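Local coordinates for protein peroxisomal acyl-coenzyme A oxidase 1 (Arabidopsis thaliana, PDB 1W07) that catalyses the FAD-dependent desaturation of long- and medium-chain acyl-CoAs to 2-trans-enoyl-CoAs in peroxisomal beta-oxidation, passing electrons to oxygen to give hydrogen peroxide, at residues B[404-407]-B[411-414]; B[49-54]-B[613-618]; B[301-306]-B[393-398]. The protein carries 1 engineered substitution. All coordinates share one frame; numbering follows the deposited sequence.

Contact 1 of 3, residues B[404-407]-B[411-414]; sequences YLWC and PELF
The indole of Trp406 and the side chain of Glu412 meet at a slant, the ring and carboxylate planes 54° apart. Two parts of the glutamate do the touching: its CB lies 3.6 Å from Trp406 NE1, and OE1 comes to 3.4 Å from Trp406 CZ2, on the six-membered ring next to the ring fusion. With CG anti to the backbone N (chi1 -174°) and an extended chain beyond it, Glu412 passes from the pyrrole nitrogen at CB to the six-membered ring at its carboxylate. The indole N-H is given to Asn231 O, while Glu412 OE2 takes the backbone N-H of Ala233 and a salt bridge from Arg53. Just before it on the helix, Pro411 rests on the loop backbone, its CG 3.7 Å from Leu405 O. A water joins the backbones, donating to Trp406 O at 2.6 Å and accepting from Glu412 N at 2.9 Å; it also sits over one indole face, toward the rim. An alanine in place of Trp406 would probably leave Asn231 O without its donor and Glu412 CB and OE1 without the ring they pack against. With no direct hydrogen bond between them, the segments are joined by van der Waals contact and one shared water; OE2 of the buried carboxylate is satisfied from beyond them, which probably favours its charged form.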
loop_
_atom_site.group_PDB
_atom_site.type_symbol
_atom_site.label_atom_id
_atom_site.label_comp_id
_atom_site.label_asym_id
_atom_site.label_seq_id
_atom_site.Cartn_x
_atom_site.Cartn_y
_atom_site.Cartn_z
ATOM N N TYR B 404 4.080 11.802 0.898
ATOM C CA TYR B 404 2.625 11.800 0.782
ATOM C C TYR B 404 2.131 12.779 -0.296
ATOM O O TYR B 404 0.985 12.705 -0.753
ATOM C CB TYR B 404 2.008 12.133 2.145
ATOM C CG TYR B 404 0.503 11.905 2.240
ATOM C CD1 TYR B 404 -0.065 10.653 1.976
ATOM C CD2 TYR B 404 -0.349 12.943 2.601
ATOM C CE1 TYR B 404 -1.447 10.454 2.062
ATOM C CE2 TYR B 404 -1.713 12.756 2.703
ATOM C CZ TYR B 404 -2.265 11.524 2.438
ATOM O OH TYR B 404 -3.632 11.378 2.591
ATOM N N LEU B 405 2.996 13.698 -0.703
ATOM C CA LEU B 405 2.646 14.655 -1.750
ATOM C C LEU B 405 2.676 14.004 -3.122
ATOM O O LEU B 405 3.627 13.300 -3.465
ATOM C CB LEU B 405 3.621 15.833 -1.754
ATOM C CG LEU B 405 3.301 16.991 -0.802
ATOM C CD1 LEU B 405 4.468 17.976 -0.753
ATOM C CD2 LEU B 405 2.023 17.661 -1.279
ATOM N N TRP B 406 1.651 14.252 -3.926
ATOM C CA TRP B 406 1.601 13.690 -5.266
ATOM C C TRP B 406 2.880 13.960 -6.086
ATOM O O TRP B 406 3.333 13.088 -6.832
ATOM C CB TRP B 406 0.411 14.268 -6.027
ATOM C CG TRP B 406 0.110 13.519 -7.278
ATOM C CD1 TRP B 406 -0.663 12.406 -7.383
ATOM C CD2 TRP B 406 0.584 13.812 -8.598
ATOM N NE1 TRP B 406 -0.706 11.985 -8.685
ATOM C CE2 TRP B 406 0.052 12.827 -9.455
ATOM C CE3 TRP B 406 1.409 14.812 -9.142
ATOM C CZ2 TRP B 406 0.318 12.804 -10.833
ATOM C CZ3 TRP B 406 1.673 14.786 -10.521
ATOM C CH2 TRP B 406 1.126 13.788 -11.345
ATOM N N CYS B 407 3.462 15.157 -5.946
ATOM C CA CYS B 407 4.651 15.507 -6.719
ATOM C C CYS B 407 5.881 14.665 -6.341
ATOM O O CYS B 407 6.945 14.778 -6.960
ATOM C CB CYS B 407 4.946 17.018 -6.625
ATOM S SG CYS B 407 5.443 17.648 -4.993
ATOM N N PRO B 411 2.966 8.245 -4.988
ATOM C CA PRO B 411 1.531 7.922 -4.837
ATOM C C PRO B 411 0.940 7.425 -6.161
ATOM O O PRO B 411 0.295 6.372 -6.217
ATOM C CB PRO B 411 0.931 9.260 -4.405
ATOM C CG PRO B 411 2.055 9.906 -3.627
ATOM C CD PRO B 411 3.271 9.586 -4.470
ATOM N N GLU B 412 1.156 8.170 -7.241
ATOM C CA GLU B 412 0.613 7.740 -8.516
ATOM C C GLU B 412 1.257 6.433 -9.001
ATOM O O GLU B 412 0.570 5.563 -9.549
ATOM C CB GLU B 412 0.788 8.827 -9.581
ATOM C CG GLU B 412 0.093 8.458 -10.895
ATOM C CD GLU B 412 0.408 9.417 -12.026
ATOM O OE1 GLU B 412 1.560 9.895 -12.104
ATOM O OE2 GLU B 412 -0.485 9.667 -12.857
ATOM N N LEU B 413 2.564 6.277 -8.802
ATOM C CA LEU B 413 3.234 5.073 -9.260
ATOM C C LEU B 413 2.635 3.811 -8.624
ATOM O O LEU B 413 2.445 2.789 -9.288
ATOM C CB LEU B 413 4.733 5.167 -8.963
ATOM C CG LEU B 413 5.585 3.972 -9.428
ATOM C CD1 LEU B 413 5.483 3.819 -10.948
ATOM C CD2 LEU B 413 7.038 4.172 -8.990
ATOM N N PHE B 414 2.325 3.885 -7.337
ATOM C CA PHE B 414 1.734 2.761 -6.630
ATOM C C PHE B 414 0.347 2.462 -7.195
ATOM O O PHE B 414 0.016 1.312 -7.533
ATOM C CB PHE B 414 1.608 3.084 -5.138
ATOM C CG PHE B 414 0.957 1.983 -4.331
ATOM C CD1 PHE B 414 1.614 0.776 -4.112
ATOM C CD2 PHE B 414 -0.318 2.147 -3.810
ATOM C CE1 PHE B 414 1.020 -0.256 -3.391
ATOM C CE2 PHE B 414 -0.934 1.114 -3.078
ATOM C CZ PHE B 414 -0.264 -0.089 -2.869
HETATM O O HOH W 1 2.743 10.628 -7.439
#

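Contact 2 of 3, residues B[49-54]-B[613-618]; sequences EKSNRA and YLNSVL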
loop_
_atom_site.group_PDB
_atom_site.type_symbol
_atom_site.label_atom_id
_atom_site.label_comp_id
_atom_site.label_asym_id
_atom_site.label_seq_id
_atom_site.Cartn_x
_atom_site.Cartn_y
_atom_site.Cartn_z
ATOM N N GLU B 49 3.969 16.303 -21.568
ATOM C CA GLU B 49 4.071 16.765 -20.197
ATOM C C GLU B 49 3.110 15.932 -19.361
ATOM O O GLU B 49 2.009 15.617 -19.820
ATOM C CB GLU B 49 3.675 18.245 -20.117
ATOM C CG GLU B 49 3.502 18.755 -18.697
ATOM C CD GLU B 49 2.953 20.168 -18.646
ATOM O OE1 GLU B 49 2.033 20.483 -19.433
ATOM O OE2 GLU B 49 3.426 20.958 -17.800
ATOM N N LYS B 50 3.512 15.570 -18.145
ATOM C CA LYS B 50 2.629 14.788 -17.285
ATOM C C LYS B 50 2.731 15.124 -15.803
ATOM O O LYS B 50 2.137 14.432 -14.982
ATOM C CB LYS B 50 2.879 13.286 -17.461
ATOM C CG LYS B 50 4.095 12.757 -16.712
ATOM C CD LYS B 50 5.219 12.366 -17.654
ATOM C CE LYS B 50 5.579 10.867 -17.544
ATOM N NZ LYS B 50 6.193 10.347 -16.265
ATOM N N SER B 51 3.476 16.171 -15.447
ATOM C CA SER B 51 3.612 16.557 -14.037
ATOM C C SER B 51 2.378 17.324 -13.559
ATOM O O SER B 51 2.225 17.581 -12.364
ATOM C CB SER B 51 4.866 17.421 -13.833
ATOM O OG SER B 51 4.767 18.652 -14.528
ATOM N N ASN B 52 1.500 17.678 -14.497
ATOM C CA ASN B 52 0.275 18.426 -14.194
ATOM C C ASN B 52 -0.941 17.496 -14.255
ATOM O O ASN B 52 -2.088 17.923 -14.101
ATOM C CB ASN B 52 0.102 19.559 -15.217
ATOM C CG ASN B 52 -0.313 19.051 -16.596
ATOM O OD1 ASN B 52 0.188 18.030 -17.068
ATOM N ND2 ASN B 52 -1.218 19.775 -17.253
ATOM N N ARG B 53 -0.657 16.217 -14.467
ATOM C CA ARG B 53 -1.673 15.189 -14.602
ATOM C C ARG B 53 -2.696 15.160 -13.463
ATOM O O ARG B 53 -3.887 14.943 -13.702
ATOM C CB ARG B 53 -0.977 13.836 -14.747
ATOM C CG ARG B 53 -1.864 12.703 -15.180
ATOM C CD ARG B 53 -1.074 11.408 -15.162
ATOM N NE ARG B 53 -0.235 11.233 -16.335
ATOM C CZ ARG B 53 0.759 10.352 -16.413
ATOM N NH1 ARG B 53 1.043 9.585 -15.374
ATOM N NH2 ARG B 53 1.449 10.217 -17.541
ATOM N N ALA B 54 -2.237 15.392 -12.236
ATOM C CA ALA B 54 -3.122 15.394 -11.075
ATOM C C ALA B 54 -3.990 16.650 -10.974
ATOM O O ALA B 54 -4.884 16.721 -10.136
ATOM C CB ALA B 54 -2.309 15.222 -9.792
ATOM N N TYR B 613 10.612 11.410 -16.841
ATOM C CA TYR B 613 10.018 10.082 -16.665
ATOM C C TYR B 613 9.728 9.787 -15.194
ATOM O O TYR B 613 8.656 9.275 -14.849
ATOM C CB TYR B 613 10.942 9.004 -17.220
ATOM C CG TYR B 613 10.347 7.614 -17.171
ATOM C CD1 TYR B 613 9.209 7.297 -17.914
ATOM C CD2 TYR B 613 10.920 6.618 -16.382
ATOM C CE1 TYR B 613 8.664 6.022 -17.877
ATOM C CE2 TYR B 613 10.387 5.349 -16.336
ATOM C CZ TYR B 613 9.266 5.053 -17.085
ATOM O OH TYR B 613 8.795 3.772 -17.068
ATOM N N LEU B 614 10.687 10.107 -14.330
ATOM C CA LEU B 614 10.531 9.879 -12.900
ATOM C C LEU B 614 9.414 10.726 -12.333
ATOM O O LEU B 614 8.722 10.298 -11.405
ATOM C CB LEU B 614 11.830 10.187 -12.145
ATOM C CG LEU B 614 12.878 9.073 -11.997
ATOM C CD1 LEU B 614 14.037 9.564 -11.130
ATOM C CD2 LEU B 614 12.236 7.848 -11.368
ATOM N N ASN B 615 9.267 11.937 -12.873
ATOM C CA ASN B 615 8.217 12.868 -12.446
ATOM C C ASN B 615 8.170 12.960 -10.925
ATOM O O ASN B 615 7.106 12.826 -10.324
ATOM C CB ASN B 615 6.874 12.373 -12.979
ATOM C CG ASN B 615 5.797 13.430 -12.920
ATOM O OD1 ASN B 615 6.025 14.579 -13.295
ATOM N ND2 ASN B 615 4.609 13.041 -12.481
ATOM N N SER B 616 9.332 13.206 -10.325
ATOM C CA SER B 616 9.469 13.257 -8.879
ATOM C C SER B 616 10.357 14.373 -8.390
ATOM O O SER B 616 11.509 14.492 -8.804
ATOM C CB SER B 616 10.059 11.942 -8.376
ATOM O OG SER B 616 10.375 12.025 -6.996
ATOM N N VAL B 617 9.822 15.167 -7.479
ATOM C CA VAL B 617 10.575 16.268 -6.918
ATOM C C VAL B 617 11.577 15.720 -5.899
ATOM O O VAL B 617 12.700 16.203 -5.799
ATOM C CB VAL B 617 9.629 17.283 -6.216
ATOM C CG1 VAL B 617 10.460 18.320 -5.477
ATOM C CG2 VAL B 617 8.697 17.955 -7.255
ATOM N N LEU B 618 11.180 14.696 -5.151
ATOM C CA LEU B 618 12.068 14.133 -4.142
ATOM C C LEU B 618 13.202 13.352 -4.788
ATOM O O LEU B 618 14.303 13.262 -4.235
ATOM C CB LEU B 618 11.290 13.205 -3.203
ATOM C CG LEU B 618 10.010 13.738 -2.543
ATOM C CD1 LEU B 618 9.569 12.720 -1.515
ATOM C CD2 LEU B 618 10.231 15.113 -1.887
HETATM O O HOH W 2 4.476 9.983 -13.631
#
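Lys50 and Asn615 make most of this contact between the N-terminal region and the end of helix 611-614, with Tyr613 and Ser51 adding smaller shares. The lysine chain, kinked along its length, curls round to bring NZ 3.0 Å from Tyr613 O, a weak hydrogen bond to a carbonyl in the last turn of that helix. The charge has a stronger partner in Asp94, with which NZ forms a salt bridge. A water accepts from Lys50 NZ at 3.2 Å and, weakly, from Asn615 ND2, so ammonium and amide share it. Asn615 has CG anti to its own N (chi1 -165°), which carries the amide to the turn, where OD1 lies 3.1 Å from Ser51 CB and 3.2 Å from Ser51 CA. On the other branch of the amide, ND2 stays 3.8 Å from Lys50 O, a contact and not a bond. That carbonyl instead accepts a weak hydrogen bond from Arg53 N across the type I beta turn Lys50-Arg53. Asn615 is the first residue to leave helical geometry, with a positive phi of 47°, a left-handed conformation that asparagine adopts readily at helix C-termini; the arrangement is thus a helix end with its left-handed exit residue packed against a type I turn.

Contact 3 of 3, residues B[301-306]-B[393-398]; sequences CIATRY and EECRKL. With FAD (flavin-adenine dinucleotide), chain C.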
loop_
_atom_site.group_PDB
_atom_site.type_symbol
_atom_site.label_atom_id
_atom_site.label_comp_id
_atom_site.label_asym_id
_atom_site.label_seq_id
_atom_site.Cartn_x
_atom_site.Cartn_y
_atom_site.Cartn_z
ATOM N N CYS B 301 14.712 4.389 -7.026
ATOM C CA CYS B 301 15.549 5.509 -7.452
ATOM C C CYS B 301 15.116 6.753 -6.669
ATOM O O CYS B 301 15.947 7.493 -6.149
ATOM C CB CYS B 301 15.365 5.739 -8.951
ATOM S SG CYS B 301 16.282 7.138 -9.668
ATOM N N ILE B 302 13.806 6.961 -6.560
ATOM C CA ILE B 302 13.276 8.121 -5.853
ATOM C C ILE B 302 13.620 8.082 -4.370
ATOM O O ILE B 302 14.144 9.052 -3.816
ATOM C CB ILE B 302 11.737 8.225 -6.043
ATOM C CG1 ILE B 302 11.423 8.433 -7.537
ATOM C CG2 ILE B 302 11.186 9.382 -5.220
ATOM C CD1 ILE B 302 9.925 8.316 -7.917
ATOM N N ALA B 303 13.326 6.963 -3.725
ATOM C CA ALA B 303 13.592 6.845 -2.303
ATOM C C ALA B 303 15.080 6.889 -2.003
ATOM O O ALA B 303 15.487 7.490 -0.997
ATOM C CB ALA B 303 12.956 5.553 -1.742
ATOM N N THR B 304 15.910 6.297 -2.868
ATOM C CA THR B 304 17.361 6.311 -2.640
ATOM C C THR B 304 17.918 7.735 -2.720
ATOM O O THR B 304 18.657 8.165 -1.836
ATOM C CB THR B 304 18.122 5.373 -3.651
ATOM O OG1 THR B 304 17.685 4.022 -3.474
ATOM C CG2 THR B 304 19.621 5.417 -3.397
ATOM N N ARG B 305 17.561 8.481 -3.762
ATOM C CA ARG B 305 18.065 9.844 -3.874
ATOM C C ARG B 305 17.544 10.707 -2.733
ATOM O O ARG B 305 18.315 11.418 -2.083
ATOM C CB ARG B 305 17.677 10.443 -5.233
ATOM C CG ARG B 305 18.381 9.785 -6.418
ATOM C CD ARG B 305 17.919 10.383 -7.735
ATOM N NE ARG B 305 18.700 9.884 -8.862
ATOM C CZ ARG B 305 18.344 9.999 -10.133
ATOM N NH1 ARG B 305 19.126 9.509 -11.084
ATOM N NH2 ARG B 305 17.205 10.593 -10.452
ATOM N N TYR B 306 16.240 10.652 -2.466
ATOM C CA TYR B 306 15.727 11.454 -1.366
ATOM C C TYR B 306 16.358 11.068 -0.024
ATOM O O TYR B 306 16.537 11.923 0.843
ATOM C CB TYR B 306 14.215 11.327 -1.261
ATOM C CG TYR B 306 13.640 12.216 -0.188
ATOM C CD1 TYR B 306 13.648 13.607 -0.332
ATOM C CD2 TYR B 306 13.101 11.678 0.980
ATOM C CE1 TYR B 306 13.127 14.433 0.661
ATOM C CE2 TYR B 306 12.582 12.498 1.977
ATOM C CZ TYR B 306 12.596 13.867 1.813
ATOM O OH TYR B 306 12.078 14.671 2.803
ATOM N N GLU B 393 5.052 1.148 -2.304
ATOM C CA GLU B 393 4.426 1.840 -1.188
ATOM C C GLU B 393 5.433 2.036 -0.057
ATOM O O GLU B 393 5.402 3.048 0.651
ATOM C CB GLU B 393 3.178 1.078 -0.688
ATOM C CG GLU B 393 2.684 1.536 0.704
ATOM C CD GLU B 393 2.390 3.037 0.806
ATOM O OE1 GLU B 393 2.257 3.551 1.944
ATOM O OE2 GLU B 393 2.268 3.712 -0.238
ATOM N N GLU B 394 6.328 1.071 0.118
ATOM C CA GLU B 394 7.340 1.173 1.166
ATOM C C GLU B 394 8.321 2.301 0.828
ATOM O O GLU B 394 8.838 2.985 1.724
ATOM C CB GLU B 394 8.091 -0.144 1.297
ATOM C CG GLU B 394 9.214 -0.137 2.329
ATOM C CD GLU B 394 8.745 0.032 3.788
ATOM O OE1 GLU B 394 9.630 0.128 4.656
ATOM O OE2 GLU B 394 7.530 0.066 4.074
ATOM N N CYS B 395 8.573 2.518 -0.459
ATOM C CA CYS B 395 9.480 3.591 -0.843
ATOM C C CYS B 395 8.818 4.912 -0.517
ATOM O O CYS B 395 9.502 5.886 -0.202
ATOM C CB CYS B 395 9.820 3.519 -2.333
ATOM S SG CYS B 395 11.005 2.224 -2.765
ATOM N N ARG B 396 7.487 4.952 -0.583
ATOM C CA ARG B 396 6.797 6.190 -0.273
ATOM C C ARG B 396 6.974 6.493 1.219
ATOM O O ARG B 396 7.281 7.628 1.591
ATOM C CB ARG B 396 5.315 6.097 -0.655
ATOM C CG ARG B 396 4.576 7.437 -0.590
ATOM C CD ARG B 396 3.082 7.230 -0.704
ATOM N NE ARG B 396 2.605 6.466 0.444
ATOM C CZ ARG B 396 2.564 6.936 1.687
ATOM N NH1 ARG B 396 2.936 8.187 1.953
ATOM N NH2 ARG B 396 2.188 6.143 2.672
ATOM N N LYS B 397 6.814 5.479 2.073
ATOM C CA LYS B 397 6.970 5.666 3.510
ATOM C C LYS B 397 8.410 6.052 3.848
ATOM O O LYS B 397 8.668 6.766 4.824
ATOM C CB LYS B 397 6.597 4.386 4.271
ATOM C CG LYS B 397 5.112 4.015 4.194
ATOM C CD LYS B 397 4.740 3.084 5.351
ATOM C CE LYS B 397 3.244 2.770 5.358
ATOM N NZ LYS B 397 2.840 1.903 4.215
ATOM N N LEU B 398 9.354 5.564 3.052
ATOM C CA LEU B 398 10.760 5.873 3.274
ATOM C C LEU B 398 11.042 7.362 3.065
ATOM O O LEU B 398 12.067 7.877 3.522
ATOM C CB LEU B 398 11.635 5.030 2.336
ATOM C CG LEU B 398 11.762 3.561 2.766
ATOM C CD1 LEU B 398 12.377 2.736 1.650
ATOM C CD2 LEU B 398 12.610 3.481 4.025
HETATM P PA FAD C . 11.650 12.004 8.652
HETATM O O1A FAD C . 11.721 12.033 10.131
HETATM O O2A FAD C . 12.467 12.968 7.880
HETATM O O5B FAD C . 11.967 10.505 8.159
HETATM C C5B FAD C . 12.179 10.199 6.778
HETATM C C4B FAD C . 12.796 8.802 6.647
HETATM O O4B FAD C . 13.969 8.789 7.487
HETATM C C3B FAD C . 11.852 7.735 7.208
HETATM O O3B FAD C . 12.143 6.470 6.605
HETATM C C2B FAD C . 12.230 7.727 8.688
HETATM O O2B FAD C . 11.937 6.446 9.252
HETATM C C1B FAD C . 13.750 7.851 8.555
HETATM N N9A FAD C . 14.357 8.356 9.806
HETATM C C8A FAD C . 14.314 9.617 10.242
HETATM N N7A FAD C . 14.982 9.720 11.387
HETATM C C5A FAD C . 15.466 8.515 11.680
HETATM C C6A FAD C . 16.232 8.028 12.731
HETATM N N6A FAD C . 16.659 8.840 13.692
HETATM N N1A FAD C . 16.583 6.672 12.732
HETATM C C2A FAD C . 16.159 5.847 11.682
HETATM N N3A FAD C . 15.426 6.348 10.701
HETATM C C4A FAD C . 15.074 7.643 10.676
HETATM N N1 FAD C . 2.886 18.959 11.208
HETATM C C2 FAD C . 2.432 20.046 11.965
HETATM O O2 FAD C . 3.235 20.754 12.567
HETATM N N3 FAD C . 1.062 20.339 11.983
HETATM C C4 FAD C . 0.162 19.562 11.241
HETATM O O4 FAD C . -1.037 19.831 11.258
HETATM C C4X FAD C . 0.622 18.487 10.491
HETATM N N5 FAD C . -0.261 17.743 9.695
HETATM C C5X FAD C . 0.199 16.679 8.909
HETATM C C6 FAD C . -0.662 16.038 8.023
HETATM C C7 FAD C . -0.166 15.087 7.132
HETATM C C7M FAD C . -1.126 14.433 6.135
HETATM C C8 FAD C . 1.192 14.769 7.137
HETATM C C8M FAD C . 1.781 13.763 6.140
HETATM C C9 FAD C . 2.045 15.399 8.037
HETATM C C9A FAD C . 1.557 16.356 8.926
HETATM N N10 FAD C . 2.431 17.063 9.763
HETATM C C10 FAD C . 1.979 18.181 10.478
HETATM C "C1'" FAD C . 3.866 16.698 9.836
HETATM C "C2'" FAD C . 4.002 15.424 10.677
HETATM O "O2'" FAD C . 3.346 15.611 11.935
HETATM C "C3'" FAD C . 5.445 14.980 10.936
HETATM O "O3'" FAD C . 6.176 16.038 11.564
HETATM C "C4'" FAD C . 6.170 14.561 9.654
HETATM O "O4'" FAD C . 5.316 13.793 8.804
HETATM C "C5'" FAD C . 7.406 13.735 10.008
HETATM O "O5'" FAD C . 7.936 13.140 8.824
HETATM P P FAD C . 9.365 13.585 8.239
HETATM O O1P FAD C . 9.145 14.071 6.860
HETATM O O2P FAD C . 10.029 14.480 9.213
HETATM O O3P FAD C . 10.119 12.165 8.185
#
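Helices 278-309 and 370-398 of the oxidase's C-alpha1 region pack here beside the FAD pocket, to which Lys397 and Leu398 belong. Ala303 and Cys395 mark the closest approach of the two segments, their CA atoms 5.4 Å apart. The methyl of Ala303 meets Cys395 CB at 3.8 Å and Leu398 CB at 4.3 Å, so a small side chain fits between residues one turn apart on the other helix. Cys395 turns its thiol anti to the carbonyl carbon (chi1 -76°), which keeps SG beside the same methyl, 4.0 Å from Ala303 CB, in an apolar contact with no hydrogen bond across it. At the end of the second segment, Leu398 O comes to 3.3 Å from C4B of the FAD ribose and accepts a hydrogen bond from Gln330, itself an FAD ligand. Elsewhere on the same helix, Glu393, Arg396 and Lys397 form a salt-bridge network. Arg396 grips Glu393 side-on: NE meets OE2 close to the guanidinium plane with an N-H...O angle of 161°, and NH2 bonds OE1 at 2.7 Å on its syn side. Lys397 NZ takes the anti lone pair of that oxygen at 2.9 Å, so both oxygens of the carboxylate are held and its rotation is probably restricted. Helix 328-363 lies against Cys395 and Leu398 through Leu337, Arg333 and Leu334. Further neighbours are Leu614 of helix 611-614 on Cys301 and Ile302, Leu410 of helix 410-417 on Ile302 and Arg396, and Val418 of the second subunit on Glu393 and Arg396.

From the N terminus, residues 49-54 open contact 2, which closes only at 613-618 and thereby encloses most of the chain. Inside that long loop, contact 3 joins helix 278-309 to helix 370-398; after it closes, contact 1 forms a short loop between 404-407 and 411-414, so the two inner contacts lie in series. All three touch. A probable hydrogen bond from Val617 N to Cys407 O and the packing of Ala54 on Trp406 tie contact 2 to contact 1; Leu618 against Tyr306 and Ser616 against Ile302 tie it to contact 3. Phe414 against Glu393 links contacts 1 and 3, both of which also reach the second subunit.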